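Local coordinates for transcriptional regulator (GntR family) (Enterococcus faecalis, PDB 3DDV), which probably regulates transcription as a GntR-family repressor or activator, its UTRA domain being the part expected to sense a small-molecule effector, at residues A96-A101 / I106-A111. Numbering follows the deposited sequence.
Sequences ASEQIA and IKRGDA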
loop_
_atom_site.group_PDB
_atom_site.type_symbol
_atom_site.label_atom_id
_atom_site.label_comp_id
_atom_site.label_asym_id
_atom_site.label_seq_id
_atom_site.Cartn_x
_atom_site.Cartn_y
_atom_site.Cartn_z
ATOM N N ALA B 96 -2.112 4.103 -26.281
ATOM C CA ALA B 96 -3.001 4.670 -27.315
ATOM C C ALA B 96 -3.301 3.653 -28.392
ATOM O O ALA B 96 -2.389 3.009 -28.900
ATOM C CB ALA B 96 -2.372 5.870 -27.933
ATOM N N SER B 97 -4.582 3.482 -28.711
ATOM C CA SER B 97 -5.002 2.700 -29.893
ATOM C C SER B 97 -4.695 3.486 -31.184
ATOM O O SER B 97 -4.355 4.692 -31.157
ATOM C CB SER B 97 -6.482 2.365 -29.832
ATOM O OG SER B 97 -7.243 3.498 -30.196
ATOM N N GLU B 98 -4.794 2.802 -32.318
ATOM C CA GLU B 98 -4.484 3.440 -33.590
ATOM C C GLU B 98 -5.394 4.635 -33.722
ATOM O O GLU B 98 -4.964 5.748 -34.016
ATOM C CB GLU B 98 -4.741 2.467 -34.723
ATOM C CG GLU B 98 -4.466 2.999 -36.146
ATOM C CD GLU B 98 -5.145 2.086 -37.208
ATOM O OE1 GLU B 98 -5.318 0.842 -36.954
ATOM O OE2 GLU B 98 -5.521 2.623 -38.287
ATOM N N GLN B 99 -6.665 4.362 -33.458
ATOM C CA GLN B 99 -7.744 5.338 -33.506
ATOM C C GLN B 99 -7.499 6.572 -32.622
ATOM O O GLN B 99 -7.482 7.718 -33.096
ATOM C CB GLN B 99 -9.036 4.612 -33.088
ATOM C CG GLN B 99 -10.273 5.432 -33.182
ATOM C CD GLN B 99 -10.468 6.015 -34.576
ATOM O OE1 GLN B 99 -9.795 7.011 -34.983
ATOM N NE2 GLN B 99 -11.407 5.401 -35.332
ATOM N N ILE B 100 -7.292 6.331 -31.333
ATOM C CA ILE B 100 -7.034 7.428 -30.401
ATOM C C ILE B 100 -5.726 8.120 -30.717
ATOM O O ILE B 100 -5.595 9.312 -30.500
ATOM C CB ILE B 100 -7.121 6.966 -28.918
ATOM C CG1 ILE B 100 -8.581 7.092 -28.461
ATOM C CG2 ILE B 100 -6.189 7.807 -28.019
ATOM C CD1 ILE B 100 -8.959 6.097 -27.495
ATOM N N ALA B 101 -4.777 7.380 -31.270
ATOM C CA ALA B 101 -3.563 7.998 -31.753
ATOM C C ALA B 101 -3.884 9.015 -32.869
ATOM O O ALA B 101 -3.434 10.179 -32.791
ATOM C CB ALA B 101 -2.612 6.951 -32.233
ATOM N N ILE B 106 -0.782 11.473 -31.946
ATOM C CA ILE B 106 0.340 10.830 -31.278
ATOM C C ILE B 106 0.414 9.465 -31.928
ATOM O O ILE B 106 -0.326 9.232 -32.894
ATOM C CB ILE B 106 0.128 10.750 -29.744
ATOM C CG1 ILE B 106 -1.095 9.876 -29.408
ATOM C CG2 ILE B 106 -0.006 12.167 -29.156
ATOM C CD1 ILE B 106 -1.522 9.962 -27.969
ATOM N N LYS B 107 1.267 8.570 -31.402
ATOM C CA LYS B 107 1.521 7.237 -32.019
ATOM C C LYS B 107 0.826 6.084 -31.293
ATOM O O LYS B 107 0.757 6.134 -30.069
ATOM C CB LYS B 107 3.036 6.957 -32.018
ATOM C CG LYS B 107 3.920 8.150 -32.516
ATOM C CD LYS B 107 5.209 7.694 -33.331
ATOM C CE LYS B 107 5.782 8.818 -34.280
ATOM N NZ LYS B 107 6.706 9.787 -33.600
ATOM N N ARG B 108 0.355 5.048 -32.019
ATOM C CA ARG B 108 -0.112 3.779 -31.393
ATOM C C ARG B 108 0.978 3.500 -30.342
ATOM O O ARG B 108 2.150 3.810 -30.570
ATOM C CB ARG B 108 -0.353 2.579 -32.424
ATOM C CG ARG B 108 -0.985 1.155 -31.882
ATOM C CD ARG B 108 -2.250 0.452 -32.719
ATOM N NE ARG B 108 -3.191 -0.425 -31.887
ATOM C CZ ARG B 108 -4.513 -0.711 -32.107
ATOM N NH1 ARG B 108 -5.163 -0.246 -33.133
ATOM N NH2 ARG B 108 -5.226 -1.480 -31.288
ATOM N N GLY B 109 0.583 3.029 -29.161
ATOM C CA GLY B 109 1.530 2.689 -28.136
ATOM C C GLY B 109 1.727 3.755 -27.085
ATOM O O GLY B 109 2.043 3.438 -25.944
ATOM N N ASP B 110 1.556 5.014 -27.449
ATOM C CA ASP B 110 1.846 6.114 -26.540
ATOM C C ASP B 110 0.967 6.078 -25.311
ATOM O O ASP B 110 -0.086 5.488 -25.304
ATOM C CB ASP B 110 1.677 7.468 -27.256
ATOM C CG ASP B 110 2.914 7.894 -28.021
ATOM O OD1 ASP B 110 3.922 7.184 -27.901
ATOM O OD2 ASP B 110 2.886 8.937 -28.723
ATOM N N ALA B 111 1.423 6.752 -24.278
ATOM C CA ALA B 111 0.879 6.612 -22.937
ATOM C C ALA B 111 -0.351 7.457 -22.702
ATOM O O ALA B 111 -0.291 8.693 -22.830
ATOM C CB ALA B 111 1.948 7.019 -21.923
#
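Ala96 and Ala101 pack against the loop 106-111 in a strand-helix-turn-strand connection of the UTRA domain, where the chain leaves strand 84-95, outermost in this chain's sheet, forms helix 98-104 and returns through a type II turn (Lys107 to Asp110) to the neighbouring antiparallel strand 111-121. Backbone bonds define the close side. Ala96 N donates to Asp110 O, and Gly109 N to Ala96 O at 3.0 Å. Farther along, Ile106 N donates to Ala101 O at 3.1 Å. Between these bonds the methyl of Ala96 is directed at the loop, its CB 4.2 Å from Ile106 CD1, and that of Ala101 touches it alongside, CB 3.5 Å from Arg108 N. With chi1 at 63°, Ile106 CG1 sits between its own backbone N and carbonyl carbon and extends beside Ala101; Ile112 of the next strand also touches Ala96 and Ile106. Gly109 occupies the third position of the type II turn with a positive phi, a backbone conformation glycine adopts readily.

The outer side, made by exposed Glu98 and Arg108, is looser. Arg108 bends at chi2 (132°) and lays one guanidinium face over the start of the helix, with Ser97 CA 4.1 Å above its centre. Carboxylate and guanidinium planes are 52° apart, and the salt bridge is long, Glu98 OE1 standing 4.0 Å from Arg108 NH1.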